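Local atomic coordinates of uncharacterized protein (Bacteroides eggerthii, PDB entry 4GDZ), a protein that is of unknown function, belongs to the DUF4251 family and carries a bound magnesium ion. Residues 46-51 with 70-75; 36-41 with 159-164. All blocks are in the same frame, centred on the assembly; numbering follows the deposited sequence.

Contact 1 (46-51 with 70-75)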
ATOM      1  N   GLN A  46      -7.750 -26.526  -5.915  1.00 57.27           N
ATOM      2  CA  GLN A  46      -6.475 -27.220  -5.868  1.00 54.87           C
ATOM      3  C   GLN A  46      -5.400 -26.184  -6.199  1.00 54.90           C
ATOM      4  O   GLN A  46      -5.074 -25.949  -7.356  1.00 55.71           O
ATOM      5  CB  GLN A  46      -6.474 -28.421  -6.819  1.00 59.02           C
ATOM      6  CG  GLN A  46      -7.404 -29.523  -6.341  1.00 58.32           C
ATOM      7  CD  GLN A  46      -7.352 -30.756  -7.215  1.00 65.57           C
ATOM      8  OE1 GLN A  46      -7.557 -30.670  -8.398  1.00 67.61           O
ATOM      9  NE2 GLN A  46      -7.093 -31.905  -6.618  1.00 65.55           N
ATOM     10  N   PHE A  47      -4.897 -25.519  -5.163  1.00 52.18           N
ATOM     11  CA  PHE A  47      -3.970 -24.418  -5.339  1.00 51.49           C
ATOM     12  C   PHE A  47      -3.063 -24.229  -4.146  1.00 52.90           C
ATOM     13  O   PHE A  47      -3.365 -24.676  -3.031  1.00 53.73           O
ATOM     14  CB  PHE A  47      -4.723 -23.101  -5.654  1.00 55.39           C
ATOM     15  CG  PHE A  47      -5.648 -22.624  -4.551  1.00 54.02           C
ATOM     16  CD1 PHE A  47      -5.164 -21.851  -3.497  1.00 56.74           C
ATOM     17  CD2 PHE A  47      -7.013 -22.922  -4.583  1.00 54.44           C
ATOM     18  CE1 PHE A  47      -6.022 -21.402  -2.498  1.00 56.62           C
ATOM     19  CE2 PHE A  47      -7.869 -22.475  -3.585  1.00 58.29           C
ATOM     20  CZ  PHE A  47      -7.374 -21.698  -2.552  1.00 52.66           C
ATOM     21  N   VAL A  48      -1.944 -23.564  -4.395  1.00 54.09           N
ATOM     22  CA  VAL A  48      -1.056 -23.105  -3.349  1.00 52.28           C
ATOM     23  C   VAL A  48      -0.698 -21.638  -3.611  1.00 51.60           C
ATOM     24  O   VAL A  48      -0.303 -21.282  -4.720  1.00 54.21           O
ATOM     25  CB  VAL A  48       0.262 -23.909  -3.267  1.00 54.74           C
ATOM     26  CG1 VAL A  48       0.997 -23.524  -1.974  1.00 51.69           C
ATOM     27  CG2 VAL A  48       0.017 -25.406  -3.323  1.00 64.41           C
ATOM     28  N   LEU A  49      -0.847 -20.802  -2.599  1.00 48.19           N
ATOM     29  CA  LEU A  49      -0.253 -19.455  -2.588  1.00 49.88           C
ATOM     30  C   LEU A  49       1.098 -19.589  -1.882  1.00 48.38           C
ATOM     31  O   LEU A  49       1.150 -19.912  -0.692  1.00 50.35           O
ATOM     32  CB  LEU A  49      -1.162 -18.489  -1.838  1.00 52.45           C
ATOM     33  CG  LEU A  49      -0.833 -16.977  -1.838  1.00 63.27           C
ATOM     34  CD1 LEU A  49       0.345 -16.642  -0.942  1.00 61.28           C
ATOM     35  CD2 LEU A  49      -0.523 -16.516  -3.226  1.00 60.06           C
ATOM     36  N   GLU A  50       2.177 -19.389  -2.624  1.00 49.46           N
ATOM     37  CA  GLU A  50       3.534 -19.419  -2.083  1.00 49.57           C
ATOM     38  C   GLU A  50       3.992 -17.973  -1.831  1.00 54.55           C
ATOM     39  O   GLU A  50       4.223 -17.213  -2.789  1.00 52.33           O
ATOM     40  CB  GLU A  50       4.471 -20.152  -3.080  1.00 54.27           C
ATOM     41  CG  GLU A  50       4.060 -21.604  -3.333  1.00 55.37           C
ATOM     42  CD  GLU A  50       5.061 -22.438  -4.138  1.00 68.05           C
ATOM     43  OE1 GLU A  50       6.071 -21.890  -4.639  1.00 63.82           O
ATOM     44  OE2 GLU A  50       4.827 -23.664  -4.302  1.00 60.25           O
ATOM     45  N   ALA A  51       4.076 -17.576  -0.561  1.00 47.34           N
ATOM     46  CA  ALA A  51       4.334 -16.167  -0.193  1.00 53.05           C
ATOM     47  C   ALA A  51       5.833 -15.880  -0.243  1.00 58.78           C
ATOM     48  O   ALA A  51       6.639 -16.739   0.102  1.00 57.22           O
ATOM     49  CB  ALA A  51       3.789 -15.834   1.191  1.00 47.65           C
ATOM     50  N   PHE A  70       2.919 -20.260   3.250  1.00 46.19           N
ATOM     51  CA  PHE A  70       2.041 -20.680   2.185  1.00 44.15           C
ATOM     52  C   PHE A  70       0.635 -21.016   2.671  1.00 45.13           C
ATOM     53  O   PHE A  70       0.403 -21.272   3.851  1.00 44.51           O
ATOM     54  CB  PHE A  70       2.633 -21.884   1.427  1.00 47.70           C
ATOM     55  CG  PHE A  70       2.718 -23.139   2.272  1.00 49.35           C
ATOM     56  CD1 PHE A  70       1.647 -23.997   2.344  1.00 49.28           C
ATOM     57  CD2 PHE A  70       3.857 -23.418   3.025  1.00 48.60           C
ATOM     58  CE1 PHE A  70       1.704 -25.116   3.154  1.00 50.18           C
ATOM     59  CE2 PHE A  70       3.928 -24.533   3.827  1.00 49.72           C
ATOM     60  CZ  PHE A  70       2.843 -25.375   3.898  1.00 48.08           C
ATOM     61  N   VAL A  71      -0.287 -21.031   1.710  1.00 46.63           N
ATOM     62  CA  VAL A  71      -1.657 -21.496   1.906  1.00 47.20           C
ATOM     63  C   VAL A  71      -1.929 -22.521   0.807  1.00 48.64           C
ATOM     64  O   VAL A  71      -1.839 -22.226  -0.399  1.00 48.92           O
ATOM     65  CB  VAL A  71      -2.698 -20.344   1.865  1.00 48.20           C
ATOM     66  CG1 VAL A  71      -4.106 -20.929   2.018  1.00 47.63           C
ATOM     67  CG2 VAL A  71      -2.422 -19.304   2.969  1.00 46.10           C
ATOM     68  N   LEU A  72      -2.218 -23.740   1.237  1.00 47.80           N
ATOM     69  CA  LEU A  72      -2.480 -24.871   0.348  1.00 47.80           C
ATOM     70  C   LEU A  72      -3.906 -25.340   0.549  1.00 49.38           C
ATOM     71  O   LEU A  72      -4.339 -25.554   1.684  1.00 51.02           O
ATOM     72  CB  LEU A  72      -1.520 -26.017   0.659  1.00 50.24           C
ATOM     73  CG  LEU A  72      -1.617 -27.279  -0.227  1.00 63.27           C
ATOM     74  CD1 LEU A  72      -0.254 -27.942  -0.359  1.00 64.97           C
ATOM     75  CD2 LEU A  72      -2.629 -28.234   0.349  1.00 58.91           C
ATOM     76  N   VAL A  73      -4.643 -25.484  -0.550  1.00 48.91           N
ATOM     77  CA  VAL A  73      -5.996 -25.994  -0.518  1.00 49.20           C
ATOM     78  C   VAL A  73      -6.039 -27.134  -1.521  1.00 54.34           C
ATOM     79  O   VAL A  73      -5.605 -26.988  -2.677  1.00 50.47           O
ATOM     80  CB  VAL A  73      -7.058 -24.912  -0.834  1.00 52.51           C
ATOM     81  CG1 VAL A  73      -8.437 -25.556  -1.041  1.00 51.14           C
ATOM     82  CG2 VAL A  73      -7.098 -23.862   0.287  1.00 49.79           C
ATOM     83  N   ASN A  74      -6.512 -28.284  -1.062  1.00 56.13           N
ATOM     84  CA  ASN A  74      -6.681 -29.447  -1.932  1.00 54.93           C
ATOM     85  C   ASN A  74      -8.023 -30.081  -1.651  1.00 56.59           C
ATOM     86  O   ASN A  74      -8.147 -30.916  -0.758  1.00 57.08           O
ATOM     87  CB  ASN A  74      -5.566 -30.461  -1.738  1.00 55.13           C
ATOM     88  CG  ASN A  74      -5.634 -31.587  -2.757  1.00 62.41           C
ATOM     89  OD1 ASN A  74      -6.536 -31.635  -3.600  1.00 63.68           O
ATOM     90  ND2 ASN A  74      -4.670 -32.482  -2.694  1.00 63.05           N
ATOM     91  N   GLN A  75      -9.025 -29.590  -2.375  1.00 59.03           N
ATOM     92  CA  GLN A  75     -10.416 -29.984  -2.228  1.00 65.96           C
ATOM     93  C   GLN A  75     -10.891 -29.658  -0.797  1.00 71.03           C
ATOM     94  O   GLN A  75     -10.822 -28.496  -0.411  1.00 76.28           O
ATOM     95  CB  GLN A  75     -10.624 -31.407  -2.752  1.00 74.34           C
ATOM     96  CG  GLN A  75     -10.431 -31.364  -4.265  1.00 69.38           C
ATOM     97  CD  GLN A  75     -10.435 -32.704  -4.979  1.00 93.02           C
ATOM     98  OE1 GLN A  75     -10.224 -33.770  -4.399  1.00 80.86           O
ATOM     99  NE2 GLN A  75     -10.642 -32.639  -6.274  1.00 79.53           N
TER
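The carbonyl oxygen Val71 O is gripped twice from strand 46-51: Leu49 N donates a hydrogen bond of 2.8 Å to it, lying in the carbonyl plane, and Val48 CA makes a CA-H...O contact with it at 3.2 Å. The setting is an antiparallel beta hairpin, strand 46-55 with strand 61-74, within a nine-stranded antiparallel sheet. Phe47-Val73 and Leu49-Val71 are the hydrogen-bonded pairs, each with two N-H...O bonds; Gln46-Asn74, Val48-Leu72 and Glu50-Phe70 are non-hydrogen-bonded pairs. Side chains therefore alternate between the two faces. On one of them Phe47 adopts the crowded rotamer, CG between the backbone N and the carbonyl carbon (chi1 63°), which lays its ring beside Val73. Val73 CB sits over a ring face as a CH-pi contact, 3.9 Å from the centroid of Phe47 and offset toward the rim, while Val73 CG2 meets Phe47 CZ at 3.6 Å. Phe120 of strand 116-123 touches Phe47, Val71 and Val73, so the curved sheet closes over this face. On the other, the Val48 and Leu72 side chains cross obliquely, Val48 CG2 lying 3.9 Å from Leu72 CD1, and Glu50 turns its carboxylate to Ser167 through OE2. The partly exposed end of the pairing is polar. Extended beyond CG, Gln46 runs alongside Gln75 with the two amide planes stacked only 3° apart. An alanine in place of Gln46 would remove both this amide stack and the side-chain bond to Asn74, and would probably leave the end of the hairpin less firmly held. That bond is nearly straight: Gln46 NE2 reaches Asn74 OD1 at 3.1 Å, with Asn74 OD1 in the amide plane of Gln46 but the donor above the carbonyl plane of Asn74.

Contact 2 (36-41 with 159-164)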
ATOM      1  N   ASP A  36      -4.542 -17.326 -16.101  1.00 64.94           N
ATOM      2  CA  ASP A  36      -5.477 -18.409 -16.476  1.00 71.54           C
ATOM      3  C   ASP A  36      -5.279 -19.676 -15.633  1.00 69.35           C
ATOM      4  O   ASP A  36      -6.263 -20.292 -15.202  1.00 73.15           O
ATOM      5  CB  ASP A  36      -5.322 -18.786 -17.952  1.00 80.04           C
ATOM      6  CG  ASP A  36      -5.892 -17.737 -18.911  1.00 88.17           C
ATOM      7  OD1 ASP A  36      -6.481 -16.715 -18.476  1.00 83.20           O
ATOM      8  OD2 ASP A  36      -5.756 -17.965 -20.130  1.00 96.39           O
ATOM      9  N   ASP A  37      -4.018 -20.062 -15.409  1.00 69.78           N
ATOM     10  CA  ASP A  37      -3.696 -21.248 -14.610  1.00 68.49           C
ATOM     11  C   ASP A  37      -4.152 -21.037 -13.156  1.00 65.13           C
ATOM     12  O   ASP A  37      -4.677 -21.965 -12.526  1.00 63.63           O
ATOM     13  CB  ASP A  37      -2.176 -21.530 -14.587  1.00 70.29           C
ATOM     14  CG  ASP A  37      -1.613 -22.004 -15.932  1.00 82.03           C
ATOM     15  OD1 ASP A  37      -2.390 -22.354 -16.853  1.00 72.12           O
ATOM     16  OD2 ASP A  37      -0.362 -22.031 -16.049  1.00 76.46           O
ATOM     17  N   ALA A  38      -3.913 -19.831 -12.619  1.00 60.26           N
ATOM     18  CA  ALA A  38      -4.294 -19.500 -11.231  1.00 62.69           C
ATOM     19  C   ALA A  38      -5.807 -19.556 -11.069  1.00 60.68           C
ATOM     20  O   ALA A  38      -6.295 -20.145 -10.115  1.00 61.40           O
ATOM     21  CB  ALA A  38      -3.759 -18.135 -10.824  1.00 60.75           C
ATOM     22  N   VAL A  39      -6.541 -18.992 -12.028  1.00 63.10           N
ATOM     23  CA  VAL A  39      -8.010 -19.022 -12.012  1.00 63.65           C
ATOM     24  C   VAL A  39      -8.565 -20.446 -12.091  1.00 67.24           C
ATOM     25  O   VAL A  39      -9.452 -20.814 -11.311  1.00 62.48           O
ATOM     26  CB  VAL A  39      -8.617 -18.153 -13.138  1.00 74.17           C
ATOM     27  CG1 VAL A  39     -10.111 -18.423 -13.277  1.00 68.15           C
ATOM     28  CG2 VAL A  39      -8.342 -16.674 -12.870  1.00 63.45           C
ATOM     29  N   ALA A  40      -8.028 -21.258 -12.996  1.00 63.86           N
ATOM     30  CA  ALA A  40      -8.424 -22.663 -13.070  1.00 68.58           C
ATOM     31  C   ALA A  40      -8.086 -23.391 -11.753  1.00 67.02           C
ATOM     32  O   ALA A  40      -8.852 -24.241 -11.318  1.00 62.63           O
ATOM     33  CB  ALA A  40      -7.775 -23.365 -14.263  1.00 70.43           C
ATOM     34  N   ALA A  41      -6.961 -23.060 -11.110  1.00 62.91           N
ATOM     35  CA  ALA A  41      -6.591 -23.713  -9.834  1.00 62.93           C
ATOM     36  C   ALA A  41      -7.593 -23.358  -8.713  1.00 62.06           C
ATOM     37  O   ALA A  41      -8.017 -24.236  -7.957  1.00 58.50           O
ATOM     38  CB  ALA A  41      -5.173 -23.338  -9.421  1.00 61.44           C
ATOM     39  N   GLY A 159       2.421 -13.222  -2.764  1.00 50.02           N
ATOM     40  CA  GLY A 159       3.234 -14.168  -3.477  1.00 51.70           C
ATOM     41  C   GLY A 159       2.552 -14.718  -4.715  1.00 55.18           C
ATOM     42  O   GLY A 159       1.734 -14.032  -5.314  1.00 54.83           O
ATOM     43  N   SER A 160       2.939 -15.925  -5.141  1.00 52.85           N
ATOM     44  CA  SER A 160       2.447 -16.503  -6.420  1.00 55.32           C
ATOM     45  C   SER A 160       1.343 -17.517  -6.149  1.00 57.64           C
ATOM     46  O   SER A 160       1.492 -18.354  -5.281  1.00 56.12           O
ATOM     47  CB  SER A 160       3.573 -17.179  -7.182  1.00 63.78           C
ATOM     48  OG  SER A 160       4.549 -16.243  -7.551  1.00 63.09           O
ATOM     49  N   LEU A 161       0.235 -17.428  -6.876  1.00 54.21           N
ATOM     50  CA  LEU A 161      -0.840 -18.412  -6.774  1.00 52.58           C
ATOM     51  C   LEU A 161      -0.656 -19.445  -7.880  1.00 55.81           C
ATOM     52  O   LEU A 161      -0.604 -19.107  -9.067  1.00 53.74           O
ATOM     53  CB  LEU A 161      -2.213 -17.748  -6.847  1.00 53.64           C
ATOM     54  CG  LEU A 161      -3.477 -18.578  -6.648  1.00 62.06           C
ATOM     55  CD1 LEU A 161      -3.500 -19.222  -5.276  1.00 59.88           C
ATOM     56  CD2 LEU A 161      -4.672 -17.638  -6.799  1.00 64.75           C
ATOM     57  N   LEU A 162      -0.516 -20.712  -7.479  1.00 58.53           N
ATOM     58  CA  LEU A 162      -0.086 -21.780  -8.395  1.00 57.06           C
ATOM     59  C   LEU A 162      -1.010 -22.989  -8.330  1.00 55.82           C
ATOM     60  O   LEU A 162      -1.497 -23.353  -7.247  1.00 56.75           O
ATOM     61  CB  LEU A 162       1.340 -22.232  -8.027  1.00 55.78           C
ATOM     62  CG  LEU A 162       2.491 -21.226  -8.177  1.00 66.91           C
ATOM     63  CD1 LEU A 162       3.718 -21.769  -7.452  1.00 59.59           C
ATOM     64  CD2 LEU A 162       2.803 -20.932  -9.651  1.00 59.90           C
ATOM     65  N   PRO A 163      -1.221 -23.651  -9.477  1.00 59.99           N
ATOM     66  CA  PRO A 163      -1.826 -24.979  -9.405  1.00 58.48           C
ATOM     67  C   PRO A 163      -0.900 -25.929  -8.633  1.00 58.53           C
ATOM     68  O   PRO A 163       0.319 -25.711  -8.591  1.00 57.38           O
ATOM     69  CB  PRO A 163      -1.982 -25.409 -10.870  1.00 63.37           C
ATOM     70  CG  PRO A 163      -1.407 -24.326 -11.710  1.00 68.13           C
ATOM     71  CD  PRO A 163      -0.892 -23.224 -10.850  1.00 61.68           C
ATOM     72  N   LEU A 164      -1.487 -26.941  -8.003  1.00 63.83           N
ATOM     73  CA  LEU A 164      -0.745 -27.913  -7.182  1.00 63.99           C
ATOM     74  C   LEU A 164       0.434 -28.499  -7.934  1.00 67.46           C
ATOM     75  O   LEU A 164       1.544 -28.539  -7.407  1.00 66.85           O
ATOM     76  CB  LEU A 164      -1.669 -29.052  -6.744  1.00 68.47           C
ATOM     77  CG  LEU A 164      -2.755 -28.709  -5.719  1.00 64.44           C
ATOM     78  CD1 LEU A 164      -3.478 -29.978  -5.290  1.00 66.59           C
ATOM     79  CD2 LEU A 164      -2.200 -27.979  -4.501  1.00 57.35           C
TER
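A helix laid across a beta strand defines this contact: residues 36-41 of the N-terminal helix 28-44 pack on Leu161, Leu162 and Pro163 of segment 159-164, in strand 155-163 of the antiparallel sheet. The two short axes cross at 66° and approach to 7.0 Å, a spacing consistent with small alanine side chains at the interface. Asp37 and Ala41, four residues apart, both direct CB at the strand, whereas Ala38 flanks them. The methyl of Ala38 passes beside the strand, its CB 3.7 Å from Leu161 O, and also meets one branch of the leucine side chain, with CD2 of Leu161 4.2 Å from CB of Ala38. Leu161 holds CG anti to its backbone N (chi1 -175°), and its side chain also touches Phe47 of strand 46-55, on the face where the helix lies. One turn along, Ala41 CB settles on the backbone of Pro163, 3.7 Å from its CA, with Pro163 CB at 4.1 Å from the same methyl. The proline ring also reaches the preceding helical turn, where Pro163 CG lies 4.1 Å from Asp37 CB. Of the Asp37 side chain it is the methylene that touches the proline; OD2 of Asp37 accepts a weak hydrogen bond from Gln166 NE2. Leu161 O, meanwhile, has a hydrogen-bond partner in Asn140 ND2, and Ala38 also touches Asn140 of a loop and Leu135 of strand 128-135. Within the helix Ala41 N bonds to Asp37 O. Pro163 has no N-H to offer, and the helix presents methyls and a methylene to a leucine methyl, a proline ring and the strand backbone, including the carbonyl Leu161 O. Cohesion between helix and strand therefore rests on van der Waals contact and shape, with the polar bonds made around the interface rather than through it.

Contacts 1 and 2 lie 9 Å apart between centres and meet through strand 46-55, which follows helix 28-44 in the chain. Contact 1 uses one edge of that strand; the other edge pairs with strand 155-163, where Val48 O and Leu162 N are 2.8 Å apart and Glu50 N and Ser160 O 2.9 Å, both probable hydrogen bonds. The side chains join too, Phe47 CD1 packing on Leu161 CD1 at 3.6 Å. Along the chain, contact 1 is nested within the span closed by contact 2, which also lays the helix over the same sheet. The magnesium ion, at Asn147, Pro148, Asn151 and Asn153, is about 14 Å from the Val71 side chain.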